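Local coordinates for sterol carrier protein 2 (Thermus thermophilus, PDB 2CX7), which probably binds and transfers sterols or other lipids, as a bacterial member of the SCP-2 sterol carrier family, at residues A[29-43]-A[70-83]. Sequence-based numbering, arbitrary orientation.
Sequences WEGSLALAVRPDPKA and AEADFVIEADLATW
The indole of Trp83 has Leu35 CB over one face and Ala78 CB over the other, both toward the rim, while its edge is turned to Ala36 O. Trp83 NE1 reaches that oxygen at 2.7 Å, nearly in the ring plane but from above the carbonyl plane, 61° out of it. The same Ala36 O accepts from Ala78 N. At the opposite end, Trp29 CH2 lies over one face of the Phe74 ring, 3.5 Å from Phe74 CE1, the two ring planes oblique at 47°. Between these aromatics, strands 32-37 and 74-78 run parallel inside the five-stranded mixed sheet of the SCP-2 domain (order 59-67, 49-56, 32-37, 74-78, 103-106), joined by alternating bonds such as Ile76 N to Ala34 O (2.9 Å); helix 80-86 starts right after Asp79 and packs Trp83 back on them. Near Ser32, Asp73 OD2 takes Ser32 N on its anti side, and Asp73 N returns a bond to Ser32 OG (2.9 Å). Arg38 extends from CG to NE across Glu77; its guanidinium has Ala78 CA over one face, and NH1 donates in its own plane to Asp79 OD1 (2.8 Å), from above that carboxylate. NE forms a salt bridge with Glu77 OE2, whose position is less certain, and NH2 another with Glu103 of strand 103-106. A methionine in place of Arg38 would probably leave Asp79 and Glu103 without this cationic partner and Glu77 with a long, weak one in Lys105. Thus apolar groups line the side bearing Leu33, Leu35 and Val37, a charged network ties the C-terminal ends together, and the Ser32-Asp73 bonds close the other end.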
ATOM      1  N   TRP A  29     -11.865   9.455   1.583  1.00 21.32           N
ATOM      2  CA  TRP A  29     -11.438   8.128   2.001  1.00 19.13           C
ATOM      3  C   TRP A  29     -11.271   8.007   3.510  1.00 16.50           C
ATOM      4  O   TRP A  29     -10.744   8.903   4.153  1.00 17.99           O
ATOM      5  CB  TRP A  29     -10.099   7.760   1.352  1.00 19.41           C
ATOM      6  CG  TRP A  29      -9.508   6.511   1.951  1.00 14.17           C
ATOM      7  CD1 TRP A  29      -8.742   6.417   3.084  1.00 15.91           C
ATOM      8  CD2 TRP A  29      -9.743   5.174   1.515  1.00 14.45           C
ATOM      9  NE1 TRP A  29      -8.494   5.097   3.381  1.00 14.54           N
ATOM     10  CE2 TRP A  29      -9.097   4.313   2.433  1.00 14.50           C
ATOM     11  CE3 TRP A  29     -10.443   4.615   0.437  1.00 19.27           C
ATOM     12  CZ2 TRP A  29      -9.130   2.921   2.302  1.00 16.22           C
ATOM     13  CZ3 TRP A  29     -10.477   3.233   0.307  1.00 17.21           C
ATOM     14  CH2 TRP A  29      -9.822   2.400   1.236  1.00 19.55           C
ATOM     15  N   GLU A  30     -11.729   6.887   4.060  1.00 17.14           N
ATOM     16  CA  GLU A  30     -11.569   6.591   5.481  1.00 18.39           C
ATOM     17  C   GLU A  30     -11.230   5.112   5.609  1.00 19.90           C
ATOM     18  O   GLU A  30     -11.833   4.271   4.949  1.00 25.71           O
ATOM     19  CB  GLU A  30     -12.844   6.894   6.272  1.00 23.58           C
ATOM     20  CG  GLU A  30     -13.101   8.362   6.525  1.00 19.02           C
ATOM     21  CD  GLU A  30     -14.479   8.609   7.137  1.00 23.00           C
ATOM     22  OE1 GLU A  30     -15.024   7.691   7.785  1.00 24.65           O
ATOM     23  OE2 GLU A  30     -15.008   9.723   6.970  1.00 27.88           O
ATOM     24  N   GLY A  31     -10.257   4.790   6.453  1.00 21.47           N
ATOM     25  CA  GLY A  31      -9.899   3.396   6.624  1.00 22.94           C
ATOM     26  C   GLY A  31      -8.413   3.137   6.513  1.00 17.38           C
ATOM     27  O   GLY A  31      -7.719   3.768   5.713  1.00 16.57           O
ATOM     28  N   SER A  32      -7.918   2.216   7.329  1.00 17.99           N
ATOM     29  CA  SER A  32      -6.497   1.879   7.301  1.00 17.04           C
ATOM     30  C   SER A  32      -6.255   0.909   6.150  1.00 15.38           C
ATOM     31  O   SER A  32      -7.160   0.183   5.737  1.00 16.74           O
ATOM     32  CB  SER A  32      -6.064   1.257   8.634  1.00 17.55           C
ATOM     33  OG  SER A  32      -6.897   0.170   9.002  1.00 18.36           O
ATOM     34  N   LEU A  33      -5.038   0.911   5.619  1.00 14.78           N
ATOM     35  CA  LEU A  33      -4.695   0.033   4.508  1.00 12.91           C
ATOM     36  C   LEU A  33      -3.352  -0.608   4.771  1.00 15.49           C
ATOM     37  O   LEU A  33      -2.374   0.086   5.065  1.00 16.11           O
ATOM     38  CB  LEU A  33      -4.617   0.836   3.196  1.00 13.35           C
ATOM     39  CG  LEU A  33      -4.033   0.148   1.951  1.00 16.33           C
ATOM     40  CD1 LEU A  33      -4.970  -0.954   1.474  1.00 17.47           C
ATOM     41  CD2 LEU A  33      -3.850   1.190   0.830  1.00 15.35           C
ATOM     42  N   ALA A  34      -3.304  -1.931   4.659  1.00 14.58           N
ATOM     43  CA  ALA A  34      -2.064  -2.655   4.859  1.00 12.62           C
ATOM     44  C   ALA A  34      -1.585  -3.227   3.541  1.00 16.79           C
ATOM     45  O   ALA A  34      -2.353  -3.867   2.809  1.00 18.02           O
ATOM     46  CB  ALA A  34      -2.257  -3.784   5.873  1.00 15.16           C
ATOM     47  N   LEU A  35      -0.317  -2.969   3.236  1.00 14.00           N
ATOM     48  CA  LEU A  35       0.327  -3.493   2.044  1.00 12.95           C
ATOM     49  C   LEU A  35       1.205  -4.603   2.622  1.00 14.05           C
ATOM     50  O   LEU A  35       2.246  -4.341   3.242  1.00 17.67           O
ATOM     51  CB  LEU A  35       1.165  -2.408   1.375  1.00 15.88           C
ATOM     52  CG  LEU A  35       0.406  -1.113   1.069  1.00 17.82           C
ATOM     53  CD1 LEU A  35       1.330  -0.165   0.321  1.00 19.99           C
ATOM     54  CD2 LEU A  35      -0.862  -1.421   0.255  1.00 14.80           C
ATOM     55  N   ALA A  36       0.768  -5.841   2.431  1.00 11.77           N
ATOM     56  CA  ALA A  36       1.449  -6.993   3.003  1.00 11.57           C
ATOM     57  C   ALA A  36       2.272  -7.849   2.043  1.00 12.50           C
ATOM     58  O   ALA A  36       1.837  -8.152   0.928  1.00 13.14           O
ATOM     59  CB  ALA A  36       0.425  -7.868   3.715  1.00 16.52           C
ATOM     60  N   VAL A  37       3.460  -8.226   2.513  1.00 14.09           N
ATOM     61  CA  VAL A  37       4.395  -9.079   1.784  1.00 12.68           C
ATOM     62  C   VAL A  37       4.317 -10.459   2.426  1.00 12.57           C
ATOM     63  O   VAL A  37       4.466 -10.583   3.643  1.00 13.76           O
ATOM     64  CB  VAL A  37       5.861  -8.562   1.912  1.00 16.52           C
ATOM     65  CG1 VAL A  37       6.822  -9.523   1.200  1.00 12.64           C
ATOM     66  CG2 VAL A  37       5.984  -7.169   1.317  1.00 17.16           C
ATOM     67  N   ARG A  38       4.069 -11.488   1.614  1.00 10.65           N
ATOM     68  CA  ARG A  38       3.978 -12.861   2.104  1.00 12.56           C
ATOM     69  C   ARG A  38       5.345 -13.309   2.616  1.00 14.20           C
ATOM     70  O   ARG A  38       6.370 -12.755   2.207  1.00 11.74           O
ATOM     71  CB  ARG A  38       3.542 -13.791   0.972  1.00 11.36           C
ATOM     72  CG  ARG A  38       2.176 -13.455   0.380  1.00 15.38           C
ATOM     73  CD  ARG A  38       1.748 -14.499  -0.649  1.00 20.12           C
ATOM     74  NE  ARG A  38       0.381 -14.252  -1.098  1.00 18.24           N
ATOM     75  CZ  ARG A  38       0.042 -13.906  -2.334  1.00 17.68           C
ATOM     76  NH1 ARG A  38       0.973 -13.764  -3.277  1.00 14.11           N
ATOM     77  NH2 ARG A  38      -1.231 -13.681  -2.618  1.00 15.99           N
ATOM     78  N   PRO A  39       5.381 -14.304   3.522  1.00 12.69           N
ATOM     79  CA  PRO A  39       6.658 -14.798   4.054  1.00 14.80           C
ATOM     80  C   PRO A  39       7.633 -15.110   2.919  1.00 15.19           C
ATOM     81  O   PRO A  39       7.277 -15.777   1.931  1.00 13.09           O
ATOM     82  CB  PRO A  39       6.244 -16.047   4.821  1.00 16.30           C
ATOM     83  CG  PRO A  39       4.910 -15.623   5.387  1.00 17.37           C
ATOM     84  CD  PRO A  39       4.249 -14.993   4.173  1.00 18.15           C
ATOM     85  N   ASP A  40       8.868 -14.641   3.086  1.00 13.34           N
ATOM     86  CA  ASP A  40       9.916 -14.807   2.090  1.00 13.58           C
ATOM     87  C   ASP A  40      11.262 -14.841   2.826  1.00 12.97           C
ATOM     88  O   ASP A  40      11.954 -13.827   2.920  1.00 13.26           O
ATOM     89  CB  ASP A  40       9.885 -13.610   1.129  1.00 13.28           C
ATOM     90  CG  ASP A  40      10.761 -13.800  -0.097  1.00 22.80           C
ATOM     91  OD1 ASP A  40      11.619 -14.707  -0.098  1.00 21.66           O
ATOM     92  OD2 ASP A  40      10.597 -13.018  -1.066  1.00 20.36           O
ATOM     93  N   PRO A  41      11.634 -16.004   3.374  1.00 13.28           N
ATOM     94  CA  PRO A  41      12.902 -16.153   4.097  1.00 15.14           C
ATOM     95  C   PRO A  41      14.128 -15.693   3.284  1.00 15.76           C
ATOM     96  O   PRO A  41      15.031 -15.050   3.825  1.00 16.85           O
ATOM     97  CB  PRO A  41      12.948 -17.649   4.400  1.00 18.07           C
ATOM     98  CG  PRO A  41      11.503 -18.013   4.548  1.00 21.80           C
ATOM     99  CD  PRO A  41      10.843 -17.246   3.421  1.00 15.83           C
ATOM    100  N   LYS A  42      14.151 -16.039   1.998  1.00 17.15           N
ATOM    101  CA  LYS A  42      15.263 -15.678   1.102  1.00 22.97           C
ATOM    102  C   LYS A  42      15.458 -14.170   0.996  1.00 19.47           C
ATOM    103  O   LYS A  42      16.560 -13.687   0.712  1.00 20.99           O
ATOM    104  CB  LYS A  42      15.013 -16.225  -0.306  1.00 25.14           C
ATOM    105  CG  LYS A  42      14.772 -17.710  -0.395  1.00 34.40           C
ATOM    106  CD  LYS A  42      16.001 -18.482   0.005  1.00 36.63           C
ATOM    107  CE  LYS A  42      16.070 -19.790  -0.752  1.00 38.20           C
ATOM    108  NZ  LYS A  42      17.299 -20.538  -0.398  1.00 42.68           N
ATOM    109  N   ALA A  43      14.382 -13.425   1.219  1.00 16.17           N
ATOM    110  CA  ALA A  43      14.427 -11.971   1.140  1.00 17.83           C
ATOM    111  C   ALA A  43      14.594 -11.307   2.501  1.00 15.67           C
ATOM    112  O   ALA A  43      14.571 -10.083   2.598  1.00 20.92           O
ATOM    113  CB  ALA A  43      13.159 -11.449   0.464  1.00 18.11           C
ATOM    114  N   ALA A  70      -0.474  -8.011   9.798  1.00 34.05           N
ATOM    115  CA  ALA A  70      -0.865  -6.653  10.160  1.00 36.15           C
ATOM    116  C   ALA A  70      -2.381  -6.477  10.084  1.00 33.62           C
ATOM    117  O   ALA A  70      -3.046  -7.078   9.236  1.00 35.44           O
ATOM    118  CB  ALA A  70      -0.175  -5.649   9.243  1.00 35.17           C
ATOM    119  N   GLU A  71      -2.919  -5.650  10.976  1.00 31.33           N
ATOM    120  CA  GLU A  71      -4.355  -5.390  11.018  1.00 31.73           C
ATOM    121  C   GLU A  71      -4.716  -4.075  10.331  1.00 28.85           C
ATOM    122  O   GLU A  71      -4.040  -3.061  10.512  1.00 29.11           O
ATOM    123  CB  GLU A  71      -4.855  -5.346  12.469  1.00 36.14           C
ATOM    124  CG  GLU A  71      -4.620  -6.625  13.267  1.00 44.25           C
ATOM    125  CD  GLU A  71      -3.145  -6.893  13.522  1.00 49.75           C
ATOM    126  OE1 GLU A  71      -2.475  -6.018  14.114  1.00 54.02           O
ATOM    127  OE2 GLU A  71      -2.654  -7.977  13.135  1.00 52.18           O
ATOM    128  N   ALA A  72      -5.789  -4.101   9.546  1.00 27.83           N
ATOM    129  CA  ALA A  72      -6.253  -2.911   8.844  1.00 26.13           C
ATOM    130  C   ALA A  72      -7.650  -3.138   8.277  1.00 26.12           C
ATOM    131  O   ALA A  72      -8.126  -4.272   8.215  1.00 25.69           O
ATOM    132  CB  ALA A  72      -5.285  -2.561   7.715  1.00 19.90           C
ATOM    133  N   ASP A  73      -8.304  -2.054   7.870  1.00 25.72           N
ATOM    134  CA  ASP A  73      -9.630  -2.145   7.280  1.00 22.54           C
ATOM    135  C   ASP A  73      -9.530  -2.824   5.916  1.00 20.59           C
ATOM    136  O   ASP A  73     -10.423  -3.555   5.502  1.00 23.32           O
ATOM    137  CB  ASP A  73     -10.242  -0.754   7.132  1.00 24.83           C
ATOM    138  CG  ASP A  73     -10.568  -0.127   8.466  1.00 23.35           C
ATOM    139  OD1 ASP A  73     -11.267  -0.783   9.272  1.00 27.09           O
ATOM    140  OD2 ASP A  73     -10.132   1.014   8.707  1.00 24.42           O
ATOM    141  N   PHE A  74      -8.437  -2.556   5.210  1.00 19.05           N
ATOM    142  CA  PHE A  74      -8.203  -3.175   3.918  1.00 14.74           C
ATOM    143  C   PHE A  74      -6.809  -3.774   3.944  1.00 11.59           C
ATOM    144  O   PHE A  74      -5.868  -3.149   4.427  1.00 15.58           O
ATOM    145  CB  PHE A  74      -8.304  -2.152   2.786  1.00 12.86           C
ATOM    146  CG  PHE A  74      -9.686  -1.594   2.597  1.00 17.09           C
ATOM    147  CD1 PHE A  74     -10.133  -0.530   3.374  1.00 19.41           C
ATOM    148  CD2 PHE A  74     -10.545  -2.145   1.648  1.00 20.64           C
ATOM    149  CE1 PHE A  74     -11.422  -0.019   3.208  1.00 21.70           C
ATOM    150  CE2 PHE A  74     -11.833  -1.647   1.472  1.00 20.01           C
ATOM    151  CZ  PHE A  74     -12.273  -0.580   2.254  1.00 23.31           C
ATOM    152  N   VAL A  75      -6.686  -4.993   3.438  1.00 12.14           N
ATOM    153  CA  VAL A  75      -5.402  -5.666   3.393  1.00 15.47           C
ATOM    154  C   VAL A  75      -5.167  -6.208   1.993  1.00 14.74           C
ATOM    155  O   VAL A  75      -5.987  -6.964   1.462  1.00 13.94           O
ATOM    156  CB  VAL A  75      -5.336  -6.828   4.403  1.00 18.03           C
ATOM    157  CG1 VAL A  75      -4.007  -7.556   4.278  1.00 17.84           C
ATOM    158  CG2 VAL A  75      -5.503  -6.285   5.810  1.00 16.74           C
ATOM    159  N   ILE A  76      -4.067  -5.772   1.386  1.00 14.63           N
ATOM    160  CA  ILE A  76      -3.684  -6.226   0.051  1.00 12.49           C
ATOM    161  C   ILE A  76      -2.355  -6.947   0.221  1.00 12.54           C
ATOM    162  O   ILE A  76      -1.346  -6.350   0.609  1.00 16.08           O
ATOM    163  CB  ILE A  76      -3.488  -5.071  -0.932  1.00 14.13           C
ATOM    164  CG1 ILE A  76      -4.775  -4.248  -1.044  1.00 15.25           C
ATOM    165  CG2 ILE A  76      -3.103  -5.639  -2.305  1.00 18.35           C
ATOM    166  CD1 ILE A  76      -4.663  -3.052  -1.982  1.00 17.44           C
ATOM    167  N   GLU A  77      -2.363  -8.234  -0.089  1.00 12.08           N
ATOM    168  CA  GLU A  77      -1.194  -9.090   0.073  1.00 13.37           C
ATOM    169  C   GLU A  77      -0.600  -9.535  -1.260  1.00 13.07           C
ATOM    170  O   GLU A  77      -1.325  -9.700  -2.250  1.00 13.77           O
ATOM    171  CB  GLU A  77      -1.617 -10.308   0.900  1.00 21.29           C
ATOM    172  CG  GLU A  77      -0.631 -11.446   0.963  1.00 25.51           C
ATOM    173  CD  GLU A  77      -1.270 -12.690   1.570  1.00 32.61           C
ATOM    174  OE1 GLU A  77      -1.592 -12.659   2.777  1.00 28.74           O
ATOM    175  OE2 GLU A  77      -1.466 -13.686   0.834  1.00 32.77           O
ATOM    176  N   ALA A  78       0.710  -9.766  -1.273  1.00 10.09           N
ATOM    177  CA  ALA A  78       1.384 -10.188  -2.494  1.00 10.20           C
ATOM    178  C   ALA A  78       2.791 -10.679  -2.201  1.00 13.17           C
ATOM    179  O   ALA A  78       3.325 -10.462  -1.103  1.00 13.93           O
ATOM    180  CB  ALA A  78       1.437  -9.021  -3.485  1.00 10.02           C
ATOM    181  N   ASP A  79       3.378 -11.361  -3.182  1.00 14.32           N
ATOM    182  CA  ASP A  79       4.753 -11.835  -3.068  1.00 16.34           C
ATOM    183  C   ASP A  79       5.624 -10.585  -3.170  1.00 16.47           C
ATOM    184  O   ASP A  79       5.258  -9.626  -3.856  1.00 14.84           O
ATOM    185  CB  ASP A  79       5.109 -12.755  -4.236  1.00 19.54           C
ATOM    186  CG  ASP A  79       4.669 -14.188  -4.021  1.00 23.08           C
ATOM    187  OD1 ASP A  79       3.743 -14.416  -3.223  1.00 19.36           O
ATOM    188  OD2 ASP A  79       5.252 -15.088  -4.676  1.00 27.47           O
ATOM    189  N   LEU A  80       6.775 -10.594  -2.507  1.00 10.57           N
ATOM    190  CA  LEU A  80       7.676  -9.446  -2.554  1.00 11.85           C
ATOM    191  C   LEU A  80       7.955  -9.000  -3.988  1.00 10.05           C
ATOM    192  O   LEU A  80       7.892  -7.806  -4.298  1.00 14.50           O
ATOM    193  CB  LEU A  80       9.008  -9.776  -1.874  1.00 15.48           C
ATOM    194  CG  LEU A  80      10.052  -8.656  -1.943  1.00 13.96           C
ATOM    195  CD1 LEU A  80       9.476  -7.395  -1.314  1.00 21.92           C
ATOM    196  CD2 LEU A  80      11.338  -9.091  -1.259  1.00 17.62           C
ATOM    197  N   ALA A  81       8.245  -9.959  -4.863  1.00 14.11           N
ATOM    198  CA  ALA A  81       8.557  -9.652  -6.256  1.00 18.84           C
ATOM    199  C   ALA A  81       7.464  -8.837  -6.925  1.00 15.64           C
ATOM    200  O   ALA A  81       7.747  -7.918  -7.703  1.00 14.66           O
ATOM    201  CB  ALA A  81       8.797 -10.928  -7.037  1.00 18.11           C
ATOM    202  N   THR A  82       6.212  -9.179  -6.626  1.00 12.07           N
ATOM    203  CA  THR A  82       5.077  -8.466  -7.184  1.00 11.47           C
ATOM    204  C   THR A  82       5.070  -7.038  -6.672  1.00 13.88           C
ATOM    205  O   THR A  82       4.924  -6.093  -7.457  1.00 15.36           O
ATOM    206  CB  THR A  82       3.757  -9.153  -6.802  1.00 12.98           C
ATOM    207  OG1 THR A  82       3.788 -10.500  -7.283  1.00 15.98           O
ATOM    208  CG2 THR A  82       2.573  -8.433  -7.431  1.00 14.64           C
ATOM    209  N   TRP A  83       5.233  -6.866  -5.363  1.00 10.23           N
ATOM    210  CA  TRP A  83       5.251  -5.517  -4.801  1.00 13.07           C
ATOM    211  C   TRP A  83       6.395  -4.700  -5.392  1.00 16.28           C
ATOM    212  O   TRP A  83       6.238  -3.508  -5.647  1.00 15.63           O
ATOM    213  CB  TRP A  83       5.376  -5.549  -3.273  1.00 12.28           C
ATOM    214  CG  TRP A  83       4.065  -5.728  -2.553  1.00 16.31           C
ATOM    215  CD1 TRP A  83       3.742  -6.721  -1.665  1.00 16.13           C
ATOM    216  CD2 TRP A  83       2.911  -4.895  -2.658  1.00 16.64           C
ATOM    217  NE1 TRP A  83       2.457  -6.554  -1.218  1.00 15.35           N
ATOM    218  CE2 TRP A  83       1.922  -5.440  -1.808  1.00 16.31           C
ATOM    219  CE3 TRP A  83       2.610  -3.736  -3.388  1.00 16.62           C
ATOM    220  CZ2 TRP A  83       0.657  -4.867  -1.670  1.00 15.84           C
ATOM    221  CZ3 TRP A  83       1.347  -3.168  -3.251  1.00 18.64           C
ATOM    222  CH2 TRP A  83       0.387  -3.737  -2.396  1.00 19.10           C
TER
HETATM  223  O   HOH W   1       6.864 -12.666  -0.588  1.00 14.83           O